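Local coordinates for transcriptional regulator (Rhodococcus sp., PDB 2O0Y), which probably binds DNA and regulates transcription as a member of the IclR family, with a helix-turn-helix domain and a GAF-like C-terminal domain, at residues L116-G121 / V125-C130; Q129-S132 / S138-P141; Y146-G151 / I156-A161; D167-S172 / D180-K185; R192-V197 / C243-A248. All coordinates share one frame; numbering follows the deposited sequence.

Interaction 1: L116-G121 / V125-C130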
# COMPACT_ATOMS: atom_id res chain seq x y z
N LEU B 116 -20.20 0.38 -0.51
CA LEU B 116 -19.38 -0.82 -0.41
C LEU B 116 -18.23 -0.41 0.48
O LEU B 116 -17.44 0.46 0.10
CB LEU B 116 -18.82 -1.28 -1.77
CG LEU B 116 -18.18 -2.69 -1.82
CD1 LEU B 116 -18.22 -3.20 -3.24
CD2 LEU B 116 -16.71 -2.61 -1.49
N TYR B 117 -18.12 -1.02 1.65
CA TYR B 117 -17.08 -0.63 2.60
C TYR B 117 -16.02 -1.68 2.72
O TYR B 117 -16.35 -2.85 2.61
CB TYR B 117 -17.69 -0.59 3.98
CG TYR B 117 -18.47 0.59 4.40
CD1 TYR B 117 -17.81 1.68 4.96
CD2 TYR B 117 -19.88 0.61 4.33
CE1 TYR B 117 -18.54 2.79 5.42
CE2 TYR B 117 -20.60 1.69 4.80
CZ TYR B 117 -19.92 2.77 5.37
OH TYR B 117 -20.56 3.87 5.87
N ILE B 118 -14.77 -1.27 2.96
CA ILE B 118 -13.75 -2.19 3.44
C ILE B 118 -13.16 -1.69 4.76
O ILE B 118 -13.43 -0.56 5.17
CB ILE B 118 -12.61 -2.30 2.36
CG1 ILE B 118 -12.05 -0.90 2.06
CG2 ILE B 118 -13.15 -2.96 1.08
CD1 ILE B 118 -10.68 -0.87 1.30
N ARG B 119 -12.30 -2.50 5.39
CA ARG B 119 -11.60 -2.10 6.57
C ARG B 119 -10.20 -1.69 6.12
O ARG B 119 -9.59 -2.35 5.24
CB ARG B 119 -11.48 -3.26 7.56
CG ARG B 119 -10.75 -2.94 8.85
CD ARG B 119 -10.67 -4.17 9.78
NE ARG B 119 -9.78 -5.24 9.31
CZ ARG B 119 -8.45 -5.21 9.36
NH1 ARG B 119 -7.78 -4.14 9.78
NH2 ARG B 119 -7.76 -6.27 8.95
N GLN B 120 -9.74 -0.60 6.72
CA GLN B 120 -8.39 -0.15 6.55
C GLN B 120 -7.93 0.21 7.94
O GLN B 120 -8.40 1.16 8.53
CB GLN B 120 -8.36 1.04 5.60
CG GLN B 120 -8.53 0.62 4.13
CD GLN B 120 -7.92 1.60 3.13
OE1 GLN B 120 -8.03 2.84 3.29
NE2 GLN B 120 -7.27 1.06 2.08
N GLY B 121 -7.03 -0.61 8.49
CA GLY B 121 -6.60 -0.45 9.90
C GLY B 121 -7.81 -0.66 10.79
O GLY B 121 -8.54 -1.63 10.61
N VAL B 125 -14.08 2.33 5.34
CA VAL B 125 -13.90 3.26 4.23
C VAL B 125 -14.83 2.84 3.15
O VAL B 125 -14.87 1.66 2.78
CB VAL B 125 -12.46 3.19 3.67
CG1 VAL B 125 -12.21 4.33 2.66
CG2 VAL B 125 -11.48 3.29 4.81
N VAL B 126 -15.60 3.79 2.65
CA VAL B 126 -16.45 3.54 1.47
C VAL B 126 -15.58 3.64 0.26
O VAL B 126 -14.87 4.64 0.03
CB VAL B 126 -17.65 4.55 1.38
CG1 VAL B 126 -18.43 4.34 0.16
CG2 VAL B 126 -18.56 4.38 2.60
N VAL B 127 -15.55 2.55 -0.50
CA VAL B 127 -14.69 2.53 -1.69
C VAL B 127 -15.47 2.47 -2.99
O VAL B 127 -14.92 2.62 -4.08
CB VAL B 127 -13.68 1.38 -1.60
CG1 VAL B 127 -12.66 1.65 -0.43
CG2 VAL B 127 -14.40 -0.00 -1.51
N ALA B 128 -16.77 2.20 -2.89
CA ALA B 128 -17.69 2.46 -4.00
C ALA B 128 -19.08 2.72 -3.46
O ALA B 128 -19.40 2.25 -2.37
CB ALA B 128 -17.72 1.24 -5.00
N GLN B 129 -19.89 3.49 -4.21
CA GLN B 129 -21.17 3.98 -3.68
C GLN B 129 -22.18 4.20 -4.79
O GLN B 129 -21.81 4.71 -5.85
CB GLN B 129 -20.90 5.33 -3.00
CG GLN B 129 -22.10 5.98 -2.28
CD GLN B 129 -21.68 7.23 -1.51
OE1 GLN B 129 -21.40 8.26 -2.12
NE2 GLN B 129 -21.59 7.12 -0.16
N CYS B 130 -23.44 3.85 -4.56
CA CYS B 130 -24.51 4.21 -5.49
C CYS B 130 -25.57 4.95 -4.70
O CYS B 130 -26.26 4.34 -3.87
CB CYS B 130 -25.13 2.96 -6.12
SG CYS B 130 -23.95 2.19 -7.30
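Val-126 lays its CG2 methyl over one face of the Tyr-117 ring, 3.6 Å from the ring centroid and 25° off the ring normal, a CH-pi contact. The methyl is displaced toward the rim and comes closest to CE1. This branch lies anti to the carbonyl carbon of Val-126, which swings it over the tyrosine.

Leu-116, Ile-118, Val-125 and Ala-128 lie on the other face of the hairpin, with Val-127 reaching between them. Leu-116 CD2 presses on Val-127 CG2 at 3.5 Å, tighter than ordinary van der Waals contact, while Val-127 CG1 meets both CG1 and CD1 of Ile-118, each at 3.6 Å. Val-127 is thus wedged between two residues of the partner strand, and CB of Ala-128 sits against CB of Leu-116. Near the turn, Val-125 CG2 lies alongside Gln-120, near its CB, CG and OE1.

Four backbone bonds set this register. Leu-116 N donates to Ala-128 O and Leu-116 O accepts from Val-127 N, whereas Ile-118 and Val-125 exchange a reciprocal pair. Because Val-127 and Ala-128 both face Leu-116, the pairing slips by one residue in a classic beta bulge; Val-127 has a nearly helical psi of -12°. The strand segments run antiparallel at 141°.

Tyr-117 OH is hydrogen-bonded to Arg-124 NH1, which fixes the far end of the ring. Strand 219-228 continues the sheet beyond 113-120, with Leu-116 and Ile-118 on Ala-221, and Met-103 of helix 97-110 packs on Leu-116 and Ala-128.

Interaction 2: Q129-S132 / S138-P141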
# COMPACT_ATOMS: atom_id res chain seq x y z
N GLN B 129 -19.89 3.49 -4.21
CA GLN B 129 -21.17 3.98 -3.68
C GLN B 129 -22.18 4.20 -4.79
O GLN B 129 -21.81 4.71 -5.85
CB GLN B 129 -20.90 5.33 -3.00
CG GLN B 129 -22.10 5.98 -2.28
CD GLN B 129 -21.68 7.23 -1.51
OE1 GLN B 129 -21.40 8.26 -2.12
NE2 GLN B 129 -21.59 7.12 -0.16
N CYS B 130 -23.44 3.85 -4.56
CA CYS B 130 -24.51 4.21 -5.49
C CYS B 130 -25.57 4.95 -4.70
O CYS B 130 -26.26 4.34 -3.87
CB CYS B 130 -25.13 2.96 -6.12
SG CYS B 130 -23.95 2.19 -7.30
N GLU B 131 -25.67 6.26 -4.90
CA GLU B 131 -26.61 7.04 -4.12
C GLU B 131 -28.01 6.86 -4.67
O GLU B 131 -28.20 6.72 -5.88
CB GLU B 131 -26.26 8.50 -4.20
CG GLU B 131 -25.04 8.90 -3.32
CD GLU B 131 -24.79 10.39 -3.48
OE1 GLU B 131 -25.66 11.17 -3.07
OE2 GLU B 131 -23.77 10.77 -4.06
N SER B 132 -29.00 6.90 -3.80
CA SER B 132 -30.38 6.92 -4.26
C SER B 132 -30.78 8.36 -4.67
O SER B 132 -29.99 9.29 -4.53
CB SER B 132 -31.32 6.37 -3.18
OG SER B 132 -31.68 7.32 -2.19
N SER B 138 -28.35 8.77 2.89
CA SER B 138 -26.96 8.70 3.35
C SER B 138 -26.07 9.24 2.26
O SER B 138 -26.20 8.87 1.08
CB SER B 138 -26.47 7.25 3.63
OG SER B 138 -25.03 7.21 3.43
N VAL B 139 -25.17 10.13 2.63
CA VAL B 139 -24.25 10.72 1.66
C VAL B 139 -22.80 10.70 2.19
O VAL B 139 -22.02 11.64 1.92
CB VAL B 139 -24.70 12.17 1.31
CG1 VAL B 139 -24.94 13.00 2.57
CG2 VAL B 139 -23.70 12.84 0.44
N ILE B 140 -22.43 9.63 2.88
CA ILE B 140 -21.04 9.41 3.38
C ILE B 140 -19.97 9.57 2.30
O ILE B 140 -20.05 8.91 1.25
CB ILE B 140 -20.90 8.00 4.01
CG1 ILE B 140 -21.72 7.88 5.26
CG2 ILE B 140 -19.48 7.75 4.52
CD1 ILE B 140 -20.80 8.00 6.50
N PRO B 141 -18.94 10.40 2.53
CA PRO B 141 -17.90 10.55 1.52
C PRO B 141 -17.03 9.32 1.28
O PRO B 141 -16.72 8.57 2.22
CB PRO B 141 -17.04 11.69 2.05
CG PRO B 141 -17.31 11.76 3.47
CD PRO B 141 -18.71 11.30 3.69
O HOH W 1 -20.59 10.61 -1.24
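Gln-129, near the end of strand 123-130, reaches across to the main chain of Ile-140 with its terminal amide. CB starts out toward the 138-141 segment. From there CG lies anti to the backbone N (chi1 -176°) and the chain stays extended through CD, carrying the amide far enough to bridge backbones whose CA atoms are 8.9 Å apart at Gln-129 and Ile-140. CD itself stands 3.6 Å from Ile-140 O.

At the tip the two amide atoms do different work. NE2 donates to Ile-140 O at 2.8 Å, with an N-H...O angle of 154°; it arrives in the carbonyl plane, on a lone pair, although the oxygen is 18° out of the glutamine amide plane. NE2 also bonds to Asn-115 OD1 on the adjoining strand, so the amide nitrogen ties together two parts of the chain. OE1 accepts from a water at 2.6 Å, and the same water donates to Ile-140 O at 3.1 Å. Ile-140 O therefore receives one direct and one water-mediated link from a single amide, and the bonds at both ends of the group should limit its rotation.

Glu-131 adds a looser touch: its OE1 lies 4.4 Å from Val-139 CG2, while its charge is met by Arg-137 in a salt bridge. The 138-141 segment, without regular structure, belongs to the connection from strand 123-130 to strand 146-147. Here a side-chain amide hydrogen-bonds to a main-chain carbonyl of the irregular linker, at the surface of the GAF-like IclR C-terminal domain.

Interaction 3: Y146-G151 / I156-A161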
# COMPACT_ATOMS: atom_id res chain seq x y z
N TYR B 146 -13.88 6.13 8.69
CA TYR B 146 -14.81 6.29 9.79
C TYR B 146 -14.60 5.12 10.76
O TYR B 146 -13.98 4.11 10.41
CB TYR B 146 -16.28 6.31 9.32
CG TYR B 146 -16.72 7.61 8.68
CD1 TYR B 146 -17.36 8.61 9.43
CD2 TYR B 146 -16.47 7.87 7.35
CE1 TYR B 146 -17.75 9.81 8.84
CE2 TYR B 146 -16.83 9.05 6.77
CZ TYR B 146 -17.47 10.01 7.51
OH TYR B 146 -17.83 11.19 6.89
N PRO B 147 -15.10 5.27 12.00
CA PRO B 147 -14.81 4.27 13.03
C PRO B 147 -15.46 2.93 12.73
O PRO B 147 -16.37 2.86 11.88
CB PRO B 147 -15.41 4.89 14.31
CG PRO B 147 -16.44 5.85 13.82
CD PRO B 147 -15.89 6.40 12.53
N LEU B 148 -14.98 1.88 13.39
CA LEU B 148 -15.59 0.54 13.20
C LEU B 148 -16.54 0.22 14.36
O LEU B 148 -17.18 -0.82 14.34
CB LEU B 148 -14.51 -0.56 13.17
CG LEU B 148 -13.63 -0.78 11.93
CD1 LEU B 148 -12.58 -1.83 12.26
CD2 LEU B 148 -14.51 -1.21 10.75
N TRP B 149 -16.61 1.11 15.35
CA TRP B 149 -17.35 0.84 16.61
C TRP B 149 -18.82 1.23 16.56
O TRP B 149 -19.59 0.80 17.40
CB TRP B 149 -16.66 1.43 17.86
CG TRP B 149 -16.29 2.87 17.73
CD1 TRP B 149 -15.05 3.39 17.40
CD2 TRP B 149 -17.14 4.00 17.95
NE1 TRP B 149 -15.10 4.77 17.38
CE2 TRP B 149 -16.37 5.17 17.72
CE3 TRP B 149 -18.49 4.14 18.30
CZ2 TRP B 149 -16.92 6.46 17.81
CZ3 TRP B 149 -19.03 5.41 18.40
CH2 TRP B 149 -18.25 6.56 18.15
N ALA B 150 -19.21 2.02 15.54
CA ALA B 150 -20.60 2.42 15.34
C ALA B 150 -21.11 2.01 13.95
O ALA B 150 -20.43 2.24 12.96
CB ALA B 150 -20.75 3.95 15.50
N GLY B 151 -22.30 1.41 13.89
CA GLY B 151 -23.01 1.14 12.63
C GLY B 151 -22.86 -0.31 12.15
O GLY B 151 -22.04 -1.08 12.68
N ILE B 156 -19.91 -5.91 10.50
CA ILE B 156 -19.73 -6.91 9.43
C ILE B 156 -18.23 -7.03 9.14
O ILE B 156 -17.71 -8.13 9.11
CB ILE B 156 -20.53 -6.57 8.15
CG1 ILE B 156 -22.06 -6.73 8.40
CG2 ILE B 156 -20.05 -7.43 6.95
CD1 ILE B 156 -22.51 -8.18 8.59
N LEU B 157 -17.52 -5.91 8.98
CA LEU B 157 -16.07 -5.99 8.71
C LEU B 157 -15.33 -6.68 9.83
O LEU B 157 -14.33 -7.34 9.58
CB LEU B 157 -15.48 -4.60 8.49
CG LEU B 157 -16.05 -3.94 7.23
CD1 LEU B 157 -15.72 -2.44 7.24
CD2 LEU B 157 -15.45 -4.64 5.98
N LEU B 158 -15.81 -6.55 11.08
CA LEU B 158 -15.07 -7.15 12.21
C LEU B 158 -15.27 -8.65 12.26
O LEU B 158 -14.67 -9.30 13.10
CB LEU B 158 -15.49 -6.53 13.55
CG LEU B 158 -14.96 -5.12 13.77
CD1 LEU B 158 -15.70 -4.42 14.95
CD2 LEU B 158 -13.42 -5.15 13.97
N LEU B 159 -16.12 -9.19 11.38
CA LEU B 159 -16.29 -10.65 11.24
C LEU B 159 -14.99 -11.27 10.83
O LEU B 159 -14.67 -12.40 11.25
CB LEU B 159 -17.34 -11.02 10.19
CG LEU B 159 -18.82 -10.79 10.47
CD1 LEU B 159 -19.67 -11.11 9.23
CD2 LEU B 159 -19.30 -11.61 11.63
N ALA B 160 -14.23 -10.58 9.98
CA ALA B 160 -12.91 -11.09 9.58
C ALA B 160 -11.77 -10.72 10.55
O ALA B 160 -10.66 -11.16 10.37
CB ALA B 160 -12.57 -10.70 8.13
N ALA B 161 -12.04 -9.91 11.56
CA ALA B 161 -10.96 -9.44 12.41
C ALA B 161 -11.34 -9.38 13.88
O ALA B 161 -11.30 -8.30 14.45
CB ALA B 161 -10.46 -8.08 11.94
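Leu-148 spreads its two methyls over two successive leucines: CD2 lies 3.9 Å from Leu-157 CD1, and CD1 lies 3.8 Å from Leu-158 CD2. Its CG is anti to the carbonyl carbon (chi1 -76°) and chi2 is extended at 174°; this places CD1 and CD2 on the side of Leu-157 and Leu-158, one methyl for each. CD2 also approaches CB of Leu-157, within 4.2 Å, and the two side chains cross at about a right angle.

Leu-157 and Leu-158 take nearly the same conformation as Leu-148, with chi2 of 165° in both. Consecutive in the chain, they present neighbouring methyls to the incoming leucine. Leu-158 meets it more slantwise, and its other methyl, CD1, comes to 3.9 Å from Leu-148 O.

The contact closes a short strand-turn-helix unit of the GAF-like C-terminal domain: the chain leaves edge strand 146-147, turns through 148-150, and enters helix 152-157 with Gly-151 as N-cap residue.

CB of Trp-149 leaves the backbone away from 156-161; Pro-147 CB lies over one face of the indole, near its rim, and among the other contacts of the ring are Ser-172, Pro-173, His-174 and Phe-178. Both Leu-148 and Leu-157 also pack on Arg-124 of strand 123-130, while Leu-158 reaches Val-186 of helix 178-192.

Interaction 4: D167-S172 / D180-K185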
# COMPACT_ATOMS: atom_id res chain seq x y z
N ASP B 167 -9.27 -3.22 20.46
CA ASP B 167 -8.65 -1.94 20.13
C ASP B 167 -9.67 -0.97 19.55
O ASP B 167 -9.67 0.22 19.91
CB ASP B 167 -7.47 -2.14 19.17
CG ASP B 167 -6.33 -2.94 19.78
OD1 ASP B 167 -6.11 -2.91 21.03
OD2 ASP B 167 -5.63 -3.59 18.98
N VAL B 168 -10.54 -1.46 18.68
CA VAL B 168 -11.67 -0.70 18.15
C VAL B 168 -12.55 -0.21 19.30
O VAL B 168 -13.05 0.91 19.27
CB VAL B 168 -12.50 -1.57 17.16
CG1 VAL B 168 -13.89 -1.00 16.91
CG2 VAL B 168 -11.74 -1.76 15.85
N ALA B 169 -12.72 -1.06 20.32
CA ALA B 169 -13.58 -0.74 21.46
C ALA B 169 -12.97 0.37 22.32
O ALA B 169 -13.69 1.22 22.84
CB ALA B 169 -13.85 -1.98 22.31
N ALA B 170 -11.64 0.33 22.47
CA ALA B 170 -10.89 1.35 23.21
C ALA B 170 -10.90 2.69 22.49
O ALA B 170 -10.71 3.73 23.13
CB ALA B 170 -9.48 0.90 23.46
N ASP B 171 -11.12 2.66 21.17
CA ASP B 171 -11.20 3.85 20.34
C ASP B 171 -12.54 4.54 20.46
O ASP B 171 -12.65 5.72 20.13
CB ASP B 171 -10.96 3.51 18.86
N SER B 172 -13.56 3.83 20.93
CA SER B 172 -14.88 4.43 21.04
C SER B 172 -14.93 5.46 22.18
O SER B 172 -14.01 5.52 23.01
CB SER B 172 -15.92 3.34 21.25
OG SER B 172 -16.05 3.04 22.62
N ASP B 180 -16.61 -6.27 25.36
CA ASP B 180 -17.49 -7.43 25.46
C ASP B 180 -18.79 -7.28 24.68
O ASP B 180 -19.20 -8.24 24.01
CB ASP B 180 -17.82 -7.73 26.93
CG ASP B 180 -16.58 -8.09 27.74
OD1 ASP B 180 -15.55 -8.45 27.14
OD2 ASP B 180 -16.66 -8.02 28.99
N GLN B 181 -19.42 -6.10 24.76
CA GLN B 181 -20.68 -5.81 24.06
C GLN B 181 -20.49 -5.88 22.54
O GLN B 181 -21.18 -6.63 21.84
CB GLN B 181 -21.21 -4.42 24.44
CG GLN B 181 -21.55 -4.20 25.91
N LEU B 182 -19.56 -5.08 22.02
CA LEU B 182 -19.18 -5.14 20.63
C LEU B 182 -18.89 -6.57 20.14
O LEU B 182 -19.41 -6.97 19.11
CB LEU B 182 -18.01 -4.21 20.36
CG LEU B 182 -17.66 -3.92 18.89
CD1 LEU B 182 -18.85 -3.34 18.09
CD2 LEU B 182 -16.48 -2.98 18.80
N ARG B 183 -18.09 -7.33 20.88
CA ARG B 183 -17.78 -8.74 20.55
C ARG B 183 -19.05 -9.59 20.38
O ARG B 183 -19.12 -10.45 19.49
CB ARG B 183 -16.86 -9.35 21.63
CG ARG B 183 -16.21 -10.69 21.26
CD ARG B 183 -15.20 -11.17 22.32
NE ARG B 183 -13.97 -10.38 22.20
CZ ARG B 183 -13.61 -9.39 23.00
NH1 ARG B 183 -14.36 -9.05 24.05
NH2 ARG B 183 -12.49 -8.73 22.76
N GLU B 184 -20.05 -9.35 21.23
CA GLU B 184 -21.28 -10.15 21.21
C GLU B 184 -22.15 -9.78 20.01
O GLU B 184 -22.66 -10.67 19.32
CB GLU B 184 -22.06 -10.03 22.54
CG GLU B 184 -21.32 -10.64 23.77
CD GLU B 184 -22.24 -10.87 24.99
OE1 GLU B 184 -23.46 -10.58 24.89
OE2 GLU B 184 -21.74 -11.36 26.05
N LYS B 185 -22.26 -8.49 19.72
CA LYS B 185 -23.03 -8.04 18.56
C LYS B 185 -22.38 -8.54 17.25
O LYS B 185 -23.09 -8.96 16.33
CB LYS B 185 -23.19 -6.53 18.57
CG LYS B 185 -23.91 -5.98 19.82
CD LYS B 185 -23.93 -4.43 19.84
CE LYS B 185 -22.52 -3.81 19.66
NZ LYS B 185 -22.47 -2.33 19.42
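Val-168 and Leu-182 carry the apolar contact between two consecutive helices. Leu-182 CD2 meets Val-168 CG1 at 3.8 Å, the side chains crossing at about a right angle, and the same methyl lies 4.5 Å from Ala-169 CB. Leu-182 CG lies trans to the backbone N (chi1 -168°), directing CD2 at the facing helix, and Val-168 offers the branch that is trans to its own N. Small Ala-169 allows the backbones to approach, with 7.2 Å between CA of Ala-169 and CA of Leu-182. Val-168 in turn packs on Leu-148 and Trp-149, and Ala-169 on Phe-178 and Ala-179.

Hydrogen bonds gather at the C-terminal end of helix 165-171. Ser-172 OG donates to Ala-169 O at 3.0 Å, tilted 20° from the carbonyl plane, and Ser-172 N reaches that oxygen from the same face at 3.2 Å. A single carbonyl thus holds both the backbone and side chain of the residue that leaves the helix. Ser-172 OG is also hydrogen-bonded to His-174 N, extending the link into the turn that follows.

Charge pairing lies to one side. Arg-183 NH1 is 3.4 Å from Asp-180 OD1, in a salt bridge within helix 178-192, while NH2 forms a salt bridge with Asp-166 of helix 165-171. Arg-183 therefore joins carboxylates from both helices, which would partly balance its positive charge. The chemistry implies a small methyl-lined contact, with 91 Å² buried between the two segments, and Arg-183 adding an ionic tie between the helices.

Interaction 5: R192-V197 / C243-A248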
# COMPACT_ATOMS: atom_id res chain seq x y z
N ARG B 192 -26.83 -14.59 12.17
CA ARG B 192 -27.94 -14.10 11.33
C ARG B 192 -27.60 -13.90 9.85
O ARG B 192 -28.45 -14.12 8.98
CB ARG B 192 -28.43 -12.77 11.88
CG ARG B 192 -29.73 -12.28 11.29
CD ARG B 192 -30.18 -11.08 12.07
NE ARG B 192 -29.03 -10.22 12.26
CZ ARG B 192 -28.45 -9.99 13.44
NH1 ARG B 192 -28.97 -10.53 14.55
NH2 ARG B 192 -27.38 -9.19 13.49
N GLY B 193 -26.37 -13.47 9.58
CA GLY B 193 -25.88 -13.28 8.21
C GLY B 193 -25.87 -11.83 7.78
O GLY B 193 -25.47 -11.51 6.66
N TYR B 194 -26.32 -10.95 8.67
CA TYR B 194 -26.32 -9.52 8.39
C TYR B 194 -26.44 -8.72 9.67
O TYR B 194 -26.72 -9.27 10.74
CB TYR B 194 -27.45 -9.15 7.40
CG TYR B 194 -28.82 -9.46 7.91
CD1 TYR B 194 -29.44 -10.68 7.62
CD2 TYR B 194 -29.52 -8.53 8.69
CE1 TYR B 194 -30.74 -10.97 8.14
CE2 TYR B 194 -30.83 -8.82 9.21
CZ TYR B 194 -31.41 -10.02 8.91
OH TYR B 194 -32.68 -10.29 9.40
N GLN B 195 -26.22 -7.42 9.55
CA GLN B 195 -26.39 -6.47 10.65
C GLN B 195 -27.44 -5.43 10.28
O GLN B 195 -27.37 -4.86 9.21
CB GLN B 195 -25.07 -5.75 10.93
CG GLN B 195 -24.01 -6.62 11.63
CD GLN B 195 -24.24 -6.73 13.09
OE1 GLN B 195 -25.11 -6.06 13.61
NE2 GLN B 195 -23.46 -7.58 13.78
N LEU B 196 -28.38 -5.17 11.18
CA LEU B 196 -29.38 -4.13 10.96
C LEU B 196 -29.43 -3.33 12.27
O LEU B 196 -29.81 -3.88 13.29
CB LEU B 196 -30.75 -4.78 10.64
CG LEU B 196 -31.97 -3.85 10.71
CD1 LEU B 196 -31.91 -2.82 9.62
CD2 LEU B 196 -33.18 -4.72 10.51
N VAL B 197 -28.98 -2.08 12.22
CA VAL B 197 -28.81 -1.28 13.44
C VAL B 197 -29.49 0.08 13.24
O VAL B 197 -29.59 0.57 12.09
CB VAL B 197 -27.30 -1.04 13.74
CG1 VAL B 197 -26.52 -2.36 13.78
CG2 VAL B 197 -26.71 -0.16 12.70
N CYS B 243 -33.56 -7.88 -0.84
CA CYS B 243 -32.78 -7.32 -1.95
C CYS B 243 -31.29 -7.31 -1.65
O CYS B 243 -30.48 -7.58 -2.54
CB CYS B 243 -33.23 -5.90 -2.31
SG CYS B 243 -34.96 -5.87 -2.83
N THR B 244 -30.92 -6.93 -0.43
CA THR B 244 -29.50 -6.79 -0.12
C THR B 244 -28.85 -8.16 -0.05
O THR B 244 -27.71 -8.33 -0.44
CB THR B 244 -29.27 -5.96 1.14
OG1 THR B 244 -29.97 -4.73 0.99
CG2 THR B 244 -27.78 -5.60 1.31
N ARG B 245 -29.59 -9.16 0.43
CA ARG B 245 -29.08 -10.54 0.51
C ARG B 245 -28.76 -11.05 -0.87
O ARG B 245 -27.71 -11.62 -1.06
CB ARG B 245 -30.11 -11.50 1.13
CG ARG B 245 -29.51 -12.87 1.38
CD ARG B 245 -30.59 -13.91 1.83
NE ARG B 245 -31.16 -13.60 3.15
CZ ARG B 245 -30.52 -13.76 4.31
NH1 ARG B 245 -29.28 -14.23 4.34
NH2 ARG B 245 -31.13 -13.48 5.46
N ALA B 246 -29.68 -10.88 -1.81
CA ALA B 246 -29.47 -11.35 -3.19
C ALA B 246 -28.29 -10.66 -3.84
O ALA B 246 -27.49 -11.30 -4.51
CB ALA B 246 -30.72 -11.14 -4.03
N ALA B 247 -28.20 -9.35 -3.67
CA ALA B 247 -27.11 -8.55 -4.28
C ALA B 247 -25.78 -8.99 -3.75
O ALA B 247 -24.81 -9.15 -4.50
CB ALA B 247 -27.34 -7.06 -3.94
N ALA B 248 -25.69 -9.16 -2.43
CA ALA B 248 -24.42 -9.61 -1.82
C ALA B 248 -24.00 -10.98 -2.40
O ALA B 248 -22.83 -11.22 -2.74
CB ALA B 248 -24.58 -9.68 -0.28
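Arg-245 brings NH2 to the edge of the Tyr-194 ring, near the ring plane, 3.7 Å from CE1 and 3.9 Å from CD1. Ring and guanidinium planes stand 74° apart, so the flat groups neither stack nor place the charge over the pi face. Arg-245 starts extended but bends at chi3 (-66°), which turns its end back toward the loop from helix 237-254. Tyr-194 CG sits between its backbone N and carbonyl carbon (chi1 61°), holding the ring toward that helix.

The ring is set from behind by Arg-192, whose CG lies 3.5 Å above one face, offset toward the rim. The Arg-192 guanidinium then curls round to Tyr-194 O, gripping this one oxygen side-on with NE at 2.9 Å and NH2 at 2.8 Å. NH2 lies in the carbonyl plane, while NE stands above it. Between them Gly-193 is the first residue to leave helix 178-192. Phe-210 of strand 205-213 meets the Tyr-194 ring and also touches Arg-245.

With Arg-245 NH2 still 4.5 Å from Arg-192 O, the helix-to-loop approach at this surface rests on van der Waals contact, with probably a weak electrostatic contribution; the firm polar bonds are those within 192-194.

From the N terminus of the C-terminal domain, interaction 1 closes the hairpin of strands 113-120 and 123-130. Interaction 2 starts on that second strand, sharing Gln-129 and Cys-130, and fixes the following linker to it. Interactions 3 and 4 close short loops in series, without nesting or crossing, and meet where Leu-148 and Trp-149 touch Val-168 and Ser-172; 4 joins helices 165-171 and 178-192. Interaction 5 spans the longest interval, 45 residues, bringing the chain after helix 178-192 to helix 237-254. Leu-157 packs on the backbone of 117-119, joining interactions 1 and 3; Ile-140 against Tyr-146 joins 2 and 3; and a probable Lys-185 O to Gln-195 NE2 hydrogen bond joins 4 and 5.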